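CRISPR system CMR subunit Cmr7 1 (PDB 2X5Q) is a subunit of the CRISPR RNA-containing CMR ribonucleoprotein complex of adaptive immunity against viruses and other mobile genetic elements in Sulfolobus solfataricus. Local coordinates at residues Trp8-Val12 and Gly42-Gln47; Thr68-Val72 and Ser121-Lys125; Leu146-Lys152 and Tyr179-Glu183. One frame throughout, in Å; residues are numbered along the deposited sequence.

In the fold
The three contacts follow one another along the chain without overlap. Interactions 1 and 2 both reach the same mixed sheet through neighbouring strands 11-15 and 117-123. These strands run parallel, and Gln-11 O lies 3.0 Å from Ser-121 N, a probable hydrogen bond. Their centres are 19 Å apart. Interaction 1 ties the start of the chain to the loop before strand 47-49. Interaction 2 joins strand 70-73 of the two-stranded sheet to the mixed sheet. Interaction 3 pairs helices 148-162 and 172-185, its centre about 23 Å from that of interaction 1 and 22 Å from that of interaction 2. The first two contacts lie in the beta part, the third between two helices near the C-terminal end. Interactions 2 and 3 lie on opposite sides of the chain's centre.

Interaction 1 of 3, residues Trp8-Val12 and Gly42-Gln47; sequences WEEQV and GQHVSQ
Residues 8-10 are extended and lead into strand 11-15. Residues 42-46 are an irregular loop leading into strand 47-49, with Glu-9 CA 6.5 Å from Gln-43 CA and Gln-11 CA 7.2 Å from His-44 CA. Two side chains hydrogen-bond to the loop backbone. Glu-9 (chi1 m, chi2 t) accepts from Gln-43 N at OE1, 2.8 Å; Ser-87 also bonds to this oxygen. Gln-11 (chi1 m, chi2 m) accepts at OE1 from Val-45 N, 3.0 Å. Gln-11 NE2 donates to Gln-43 O at 2.8 Å and back to Glu-9 O at 3.0 Å. Gln-47 NE2 bonds at 2.9 Å to Val-45 O, which Asn-55 ND2 also reaches. Trp-8 (chi1 m) lays its six-membered ring over Val-45, with CG2 3.7 Å from the ring centroid in a CH-pi contact. Trp-8 NE1 is satisfied by His-115 O, and His-44 ND1 bonds to Ser-87 N. The N-terminal segment thus enters strand 11-15 of the mixed sheet hydrogen-bonded through side chains to the loop between strands 35-38 and 47-49.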
loop_
_atom_site.group_PDB
_atom_site.type_symbol
_atom_site.label_atom_id
_atom_site.label_comp_id
_atom_site.label_asym_id
_atom_site.label_seq_id
_atom_site.Cartn_x
_atom_site.Cartn_y
_atom_site.Cartn_z
ATOM N N TRP A 8 -18.243 -12.685 9.055
ATOM C CA TRP A 8 -17.136 -12.449 10.023
ATOM C C TRP A 8 -17.438 -11.231 10.894
ATOM O O TRP A 8 -17.864 -10.180 10.391
ATOM C CB TRP A 8 -15.808 -12.219 9.291
ATOM C CG TRP A 8 -15.162 -13.466 8.791
ATOM C CD1 TRP A 8 -15.068 -13.875 7.487
ATOM C CD2 TRP A 8 -14.500 -14.472 9.576
ATOM N NE1 TRP A 8 -14.396 -15.077 7.414
ATOM C CE2 TRP A 8 -14.034 -15.463 8.679
ATOM C CE3 TRP A 8 -14.266 -14.638 10.948
ATOM C CZ2 TRP A 8 -13.352 -16.607 9.112
ATOM C CZ3 TRP A 8 -13.577 -15.770 11.375
ATOM C CH2 TRP A 8 -13.134 -16.741 10.460
ATOM N N GLU A 9 -17.219 -11.378 12.192
ATOM C CA GLU A 9 -17.138 -10.231 13.090
ATOM C C GLU A 9 -16.036 -9.282 12.605
ATOM O O GLU A 9 -15.067 -9.723 11.980
ATOM C CB GLU A 9 -16.838 -10.696 14.511
ATOM C CG GLU A 9 -18.002 -11.448 15.132
ATOM C CD GLU A 9 -17.716 -12.037 16.508
ATOM O OE1 GLU A 9 -16.542 -12.069 16.939
ATOM O OE2 GLU A 9 -18.700 -12.467 17.162
ATOM N N GLU A 10 -16.182 -7.988 12.890
ATOM C CA GLU A 10 -15.133 -7.024 12.561
ATOM C C GLU A 10 -13.817 -7.430 13.227
ATOM O O GLU A 10 -13.801 -7.852 14.391
ATOM C CB GLU A 10 -15.522 -5.593 12.970
ATOM C CG GLU A 10 -16.594 -4.957 12.057
ATOM C CD GLU A 10 -16.708 -3.432 12.195
ATOM O OE1 GLU A 10 -17.598 -2.852 11.537
ATOM O OE2 GLU A 10 -15.910 -2.809 12.937
ATOM N N GLN A 11 -12.721 -7.309 12.485
ATOM C CA GLN A 11 -11.401 -7.714 12.975
ATOM C C GLN A 11 -10.472 -6.523 13.182
ATOM O O GLN A 11 -10.731 -5.435 12.693
ATOM C CB GLN A 11 -10.760 -8.703 12.000
ATOM C CG GLN A 11 -11.703 -9.875 11.632
ATOM C CD GLN A 11 -11.693 -10.991 12.665
ATOM O OE1 GLN A 11 -10.643 -11.525 12.994
ATOM N NE2 GLN A 11 -12.875 -11.370 13.156
ATOM N N VAL A 12 -9.400 -6.754 13.931
ATOM C CA VAL A 12 -8.323 -5.787 14.084
ATOM C C VAL A 12 -7.018 -6.495 13.717
ATOM O O VAL A 12 -6.829 -7.649 14.058
ATOM C CB VAL A 12 -8.253 -5.194 15.524
ATOM C CG1 VAL A 12 -8.007 -6.278 16.563
ATOM C CG2 VAL A 12 -7.173 -4.118 15.623
ATOM N N GLY A 42 -14.882 -13.795 20.774
ATOM C CA GLY A 42 -15.125 -13.412 19.385
ATOM C C GLY A 42 -14.583 -14.455 18.427
ATOM O O GLY A 42 -13.793 -15.313 18.830
ATOM N N GLN A 43 -15.013 -14.390 17.165
ATOM C CA GLN A 43 -14.542 -15.309 16.126
ATOM C C GLN A 43 -13.380 -14.637 15.412
ATOM O O GLN A 43 -13.545 -13.600 14.788
ATOM C CB GLN A 43 -15.665 -15.733 15.144
ATOM C CG GLN A 43 -16.284 -14.632 14.242
ATOM C CD GLN A 43 -17.572 -15.083 13.518
ATOM O OE1 GLN A 43 -18.678 -14.591 13.806
ATOM N NE2 GLN A 43 -17.431 -16.030 12.592
ATOM N N HIS A 44 -12.197 -15.226 15.548
ATOM C CA HIS A 44 -10.965 -14.653 15.006
ATOM C C HIS A 44 -10.648 -15.286 13.654
ATOM O O HIS A 44 -10.769 -16.499 13.487
ATOM C CB HIS A 44 -9.807 -14.914 15.968
ATOM C CG HIS A 44 -10.115 -14.572 17.396
ATOM N ND1 HIS A 44 -10.576 -13.331 17.782
ATOM C CD2 HIS A 44 -10.011 -15.306 18.533
ATOM C CE1 HIS A 44 -10.748 -13.313 19.094
ATOM N NE2 HIS A 44 -10.405 -14.497 19.576
ATOM N N VAL A 45 -10.221 -14.461 12.699
ATOM C CA VAL A 45 -9.800 -14.940 11.388
ATOM C C VAL A 45 -8.532 -15.766 11.504
ATOM O O VAL A 45 -8.460 -16.883 10.973
ATOM C CB VAL A 45 -9.611 -13.764 10.412
ATOM C CG1 VAL A 45 -8.737 -14.152 9.224
ATOM C CG2 VAL A 45 -10.997 -13.212 9.967
ATOM N N SER A 46 -7.521 -15.220 12.189
ATOM C CA SER A 46 -6.321 -15.982 12.518
ATOM C C SER A 46 -6.659 -17.032 13.566
ATOM O O SER A 46 -7.403 -16.764 14.515
ATOM C CB SER A 46 -5.205 -15.075 13.010
ATOM O OG SER A 46 -4.858 -14.117 12.028
ATOM N N GLN A 47 -6.110 -18.232 13.383
ATOM C CA GLN A 47 -6.517 -19.405 14.153
ATOM C C GLN A 47 -5.309 -20.231 14.583
ATOM O O GLN A 47 -4.317 -20.305 13.865
ATOM C CB GLN A 47 -7.471 -20.276 13.312
ATOM C CG GLN A 47 -8.871 -19.647 13.092
ATOM C CD GLN A 47 -9.598 -20.185 11.861
ATOM O OE1 GLN A 47 -9.676 -21.407 11.661
ATOM N NE2 GLN A 47 -10.143 -19.279 11.033
#

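Interaction 2 of 3, residues Thr68-Val72 and Ser121-Lys125; sequences TGELV and SLPIK
This is a single isolated beta bridge, made where strand 70-73 of a two-stranded sheet meets residues 123-125, at the C-terminal part of strand 117-123 of the mixed sheet. Leu-71 bonds on both sides of Ile-124 in the parallel pattern, although the strands are nearly perpendicular. The N-to-C directions of 70-72 and 121-123 are 93° apart, and the axes approach to 6.5 Å. Leu-71 is bridged to Ile-124, CA to CA 4.6 Å; the Ile-124 CA-to-CB bond points away. Leu-71 N donates to Pro-123 O at 2.8 Å, and Lys-125 N donates to Leu-71 O at 3.1 Å. Ile-124 CA also lies 3.4 Å from Leu-71 O, a CA-H...O contact. Gly-69, at phi 92° and psi 5°, a left-handed conformation, precedes Glu-70. Thr-68 (chi1 p) gives its OG1 proton to Glu-70 OE1 at 2.9 Å. Leu-71 (chi1 m, chi2 t) sets CD1 3.8 Å from Pro-123 CD and 4.0 Å from Leu-122 CB. Phe-13 and Leu-59 extend this apolar cluster, and Phe-75 of the second subunit packs on Leu-122. Glu-70 OE2 lies 3.3 Å from Lys-125 CD. Two backbone bonds thus set the register, and Leu-71, Leu-122 and Pro-123 add apolar contact.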
loop_
_atom_site.group_PDB
_atom_site.type_symbol
_atom_site.label_atom_id
_atom_site.label_comp_id
_atom_site.label_asym_id
_atom_site.label_seq_id
_atom_site.Cartn_x
_atom_site.Cartn_y
_atom_site.Cartn_z
ATOM N N THR A 68 6.090 3.313 18.707
ATOM C CA THR A 68 4.717 3.828 18.835
ATOM C C THR A 68 3.653 2.767 18.588
ATOM O O THR A 68 2.561 2.853 19.159
ATOM C CB THR A 68 4.427 5.020 17.896
ATOM O OG1 THR A 68 4.536 4.605 16.531
ATOM C CG2 THR A 68 5.363 6.205 18.185
ATOM N N GLY A 69 3.976 1.793 17.735
ATOM C CA GLY A 69 3.067 0.710 17.373
ATOM C C GLY A 69 2.238 0.996 16.131
ATOM O O GLY A 69 1.378 0.202 15.756
ATOM N N GLU A 70 2.516 2.135 15.488
ATOM C CA GLU A 70 1.774 2.601 14.326
ATOM C C GLU A 70 2.431 2.116 13.042
ATOM O O GLU A 70 3.647 2.229 12.868
ATOM C CB GLU A 70 1.740 4.125 14.305
ATOM C CG GLU A 70 1.019 4.738 15.514
ATOM C CD GLU A 70 1.407 6.173 15.767
ATOM O OE1 GLU A 70 2.581 6.559 15.520
ATOM O OE2 GLU A 70 0.534 6.929 16.222
ATOM N N LEU A 71 1.608 1.589 12.144
ATOM C CA LEU A 71 2.054 1.234 10.806
ATOM C C LEU A 71 2.221 2.484 9.937
ATOM O O LEU A 71 1.433 3.436 10.028
ATOM C CB LEU A 71 1.035 0.320 10.151
ATOM C CG LEU A 71 0.740 -1.018 10.849
ATOM C CD1 LEU A 71 -0.613 -1.569 10.374
ATOM C CD2 LEU A 71 1.851 -1.985 10.566
ATOM N N VAL A 72 3.230 2.445 9.073
ATOM C CA VAL A 72 3.558 3.562 8.192
ATOM C C VAL A 72 3.638 3.100 6.744
ATOM O O VAL A 72 4.407 2.191 6.425
ATOM C CB VAL A 72 4.905 4.197 8.574
ATOM C CG1 VAL A 72 5.248 5.332 7.596
ATOM C CG2 VAL A 72 4.850 4.720 10.021
ATOM N N SER A 121 -9.586 -3.401 10.809
ATOM C CA SER A 121 -8.919 -2.114 11.022
ATOM C C SER A 121 -7.416 -2.279 11.307
ATOM O O SER A 121 -7.009 -3.238 11.956
ATOM C CB SER A 121 -9.591 -1.374 12.174
ATOM O OG SER A 121 -10.921 -1.028 11.832
ATOM N N LEU A 122 -6.624 -1.315 10.826
ATOM C CA LEU A 122 -5.173 -1.251 11.004
ATOM C C LEU A 122 -4.824 -0.033 11.842
ATOM O O LEU A 122 -5.411 1.011 11.625
ATOM C CB LEU A 122 -4.489 -1.039 9.650
ATOM C CG LEU A 122 -4.890 -1.979 8.519
ATOM C CD1 LEU A 122 -4.437 -1.406 7.194
ATOM C CD2 LEU A 122 -4.319 -3.380 8.772
ATOM N N PRO A 123 -3.832 -0.147 12.752
ATOM C CA PRO A 123 -3.284 1.009 13.474
ATOM C C PRO A 123 -2.242 1.785 12.650
ATOM O O PRO A 123 -1.127 1.293 12.466
ATOM C CB PRO A 123 -2.628 0.366 14.699
ATOM C CG PRO A 123 -2.233 -1.004 14.246
ATOM C CD PRO A 123 -3.163 -1.404 13.144
ATOM N N ILE A 124 -2.603 2.985 12.175
ATOM C CA ILE A 124 -1.724 3.787 11.288
ATOM C C ILE A 124 -1.306 5.152 11.846
ATOM O O ILE A 124 -1.953 5.690 12.739
ATOM C CB ILE A 124 -2.384 4.050 9.939
ATOM C CG1 ILE A 124 -3.735 4.758 10.137
ATOM C CG2 ILE A 124 -2.537 2.745 9.179
ATOM C CD1 ILE A 124 -4.157 5.640 8.961
ATOM N N LYS A 125 -0.219 5.697 11.306
ATOM C CA LYS A 125 0.189 7.090 11.545
ATOM C C LYS A 125 1.657 7.266 11.199
ATOM O O LYS A 125 2.071 6.912 10.089
ATOM C CB LYS A 125 -0.067 7.540 12.991
ATOM C CG LYS A 125 0.547 8.892 13.349
ATOM C CD LYS A 125 -0.225 9.579 14.463
ATOM C CE LYS A 125 0.511 10.800 14.990
ATOM N NZ LYS A 125 -0.448 11.727 15.661
#

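Interaction 3 of 3, residues Leu146-Lys152 and Tyr179-Glu183; sequences LDRDVAK and YRDVE
Residues 148-152 form the first turn of helix 148-162, and residues 179-183 lie within helix 172-185. The short axes approach to 9.4 Å, with an angle of 127° between their N-to-C directions. Ala-151 CA is 6.0 Å from Glu-183 CA, and Lys-152 CA is 6.4 Å from Tyr-179 CA. Asp-147 is the N-cap: its OD2 accepts from Val-150 N at 3.0 Å and weakly from Asp-149 N at 2.8 Å. Ala-151 points toward the other helix, its CB 3.4 Å from Tyr-179 CE1 and 4.1 Å from Val-182 CG1. Helices 148-162 and 172-185 pack obliquely, in a roughly antiparallel sense, with helix 164-169 between them in the chain. Leu-146 continues the apolar seam, CD1 3.6 Å from Val-182 CG1. Tyr-179 donates from OH to Arg-148 O at 3.1 Å. Glu-183 (chi1 t, chi2 p) brings OE2 to 2.7 Å from Leu-146 O. Arg-148 NE forms a long salt bridge with Glu-183 OE2, 4.0 Å. Water 1 joins Leu-146 N (2.7 Å) and Glu-183 O (2.9 Å).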
loop_
_atom_site.group_PDB
_atom_site.type_symbol
_atom_site.label_atom_id
_atom_site.label_comp_id
_atom_site.label_asym_id
_atom_site.label_seq_id
_atom_site.Cartn_x
_atom_site.Cartn_y
_atom_site.Cartn_z
ATOM N N LEU A 146 12.007 -11.847 14.931
ATOM C CA LEU A 146 11.693 -11.925 16.359
ATOM C C LEU A 146 12.875 -12.510 17.132
ATOM O O LEU A 146 13.408 -13.555 16.764
ATOM C CB LEU A 146 10.449 -12.775 16.618
ATOM C CG LEU A 146 9.078 -12.175 16.325
ATOM C CD1 LEU A 146 8.014 -13.023 16.985
ATOM C CD2 LEU A 146 8.963 -10.720 16.791
ATOM N N ASP A 147 13.277 -11.824 18.201
ATOM C CA ASP A 147 14.179 -12.415 19.181
ATOM C C ASP A 147 13.501 -13.674 19.742
ATOM O O ASP A 147 12.274 -13.709 19.916
ATOM C CB ASP A 147 14.520 -11.397 20.277
ATOM C CG ASP A 147 15.266 -12.013 21.444
ATOM O OD1 ASP A 147 16.493 -11.798 21.574
ATOM O OD2 ASP A 147 14.616 -12.707 22.246
ATOM N N ARG A 148 14.282 -14.720 19.985
ATOM C CA ARG A 148 13.700 -16.022 20.323
ATOM C C ARG A 148 13.126 -16.091 21.733
ATOM O O ARG A 148 12.171 -16.834 21.963
ATOM C CB ARG A 148 14.705 -17.150 20.083
ATOM C CG ARG A 148 14.809 -17.499 18.617
ATOM C CD ARG A 148 15.876 -18.543 18.311
ATOM N NE ARG A 148 16.153 -18.548 16.873
ATOM C CZ ARG A 148 16.800 -19.503 16.208
ATOM N NH1 ARG A 148 17.268 -20.583 16.835
ATOM N NH2 ARG A 148 16.985 -19.366 14.896
ATOM N N ASP A 149 13.702 -15.329 22.665
ATOM C CA ASP A 149 13.108 -15.167 23.992
ATOM C C ASP A 149 11.781 -14.409 23.869
ATOM O O ASP A 149 10.783 -14.839 24.429
ATOM C CB ASP A 149 14.022 -14.418 24.960
ATOM C CG ASP A 149 15.318 -15.156 25.252
ATOM O OD1 ASP A 149 15.271 -16.364 25.588
ATOM O OD2 ASP A 149 16.380 -14.508 25.165
ATOM N N VAL A 150 11.773 -13.291 23.142
ATOM C CA VAL A 150 10.525 -12.524 22.957
ATOM C C VAL A 150 9.434 -13.342 22.257
ATOM O O VAL A 150 8.257 -13.215 22.588
ATOM C CB VAL A 150 10.729 -11.195 22.194
ATOM C CG1 VAL A 150 10.950 -11.448 20.726
ATOM C CG2 VAL A 150 9.500 -10.298 22.353
ATOM N N ALA A 151 9.802 -14.182 21.296
ATOM C CA ALA A 151 8.816 -15.047 20.637
ATOM C C ALA A 151 8.113 -15.982 21.639
ATOM O O ALA A 151 6.906 -16.262 21.514
ATOM C CB ALA A 151 9.465 -15.850 19.533
ATOM N N LYS A 152 8.867 -16.461 22.624
ATOM C CA LYS A 152 8.305 -17.297 23.690
ATOM C C LYS A 152 7.304 -16.499 24.529
ATOM O O LYS A 152 6.232 -17.004 24.847
ATOM C CB LYS A 152 9.415 -17.873 24.585
ATOM C CG LYS A 152 8.934 -18.933 25.573
ATOM C CD LYS A 152 9.990 -19.307 26.607
ATOM C CE LYS A 152 10.986 -20.361 26.072
ATOM N NZ LYS A 152 12.135 -20.721 27.010
ATOM N N TYR A 179 5.264 -22.115 18.895
ATOM C CA TYR A 179 6.470 -21.307 19.083
ATOM C C TYR A 179 7.334 -21.275 17.821
ATOM O O TYR A 179 7.792 -20.208 17.408
ATOM C CB TYR A 179 7.339 -21.793 20.246
ATOM C CG TYR A 179 8.686 -21.118 20.182
ATOM C CD1 TYR A 179 8.814 -19.781 20.541
ATOM C CD2 TYR A 179 9.807 -21.772 19.662
ATOM C CE1 TYR A 179 10.026 -19.123 20.449
ATOM C CE2 TYR A 179 11.047 -21.110 19.558
ATOM C CZ TYR A 179 11.138 -19.783 19.960
ATOM O OH TYR A 179 12.321 -19.086 19.871
ATOM N N ARG A 180 7.609 -22.440 17.237
ATOM C CA ARG A 180 8.387 -22.470 16.009
ATOM C C ARG A 180 7.726 -21.616 14.926
ATOM O O ARG A 180 8.398 -20.787 14.306
ATOM C CB ARG A 180 8.617 -23.895 15.518
ATOM C CG ARG A 180 9.598 -24.670 16.395
ATOM C CD ARG A 180 10.152 -25.871 15.655
ATOM N NE ARG A 180 9.118 -26.822 15.240
ATOM C CZ ARG A 180 8.545 -27.725 16.037
ATOM N NH1 ARG A 180 8.875 -27.813 17.326
ATOM N NH2 ARG A 180 7.637 -28.560 15.539
ATOM N N ASP A 181 6.422 -21.805 14.718
ATOM C CA ASP A 181 5.644 -20.977 13.780
ATOM C C ASP A 181 5.890 -19.482 14.004
ATOM O O ASP A 181 6.222 -18.741 13.066
ATOM C CB ASP A 181 4.140 -21.251 13.936
ATOM C CG ASP A 181 3.683 -22.509 13.220
ATOM O OD1 ASP A 181 4.536 -23.246 12.684
ATOM O OD2 ASP A 181 2.461 -22.768 13.199
ATOM N N VAL A 182 5.724 -19.040 15.248
ATOM C CA VAL A 182 5.885 -17.620 15.581
ATOM C C VAL A 182 7.283 -17.125 15.235
ATOM O O VAL A 182 7.434 -16.065 14.630
ATOM C CB VAL A 182 5.524 -17.336 17.057
ATOM C CG1 VAL A 182 5.951 -15.949 17.478
ATOM C CG2 VAL A 182 4.010 -17.503 17.258
ATOM N N GLU A 183 8.302 -17.908 15.573
ATOM C CA GLU A 183 9.669 -17.516 15.287
ATOM C C GLU A 183 9.976 -17.516 13.779
ATOM O O GLU A 183 10.660 -16.618 13.300
ATOM C CB GLU A 183 10.657 -18.407 16.058
ATOM C CG GLU A 183 12.120 -17.996 15.917
ATOM C CD GLU A 183 12.373 -16.507 16.141
ATOM O OE1 GLU A 183 11.590 -15.836 16.857
ATOM O OE2 GLU A 183 13.365 -16.005 15.585
HETATM O O HOH W 1 11.109 -13.796 13.245
#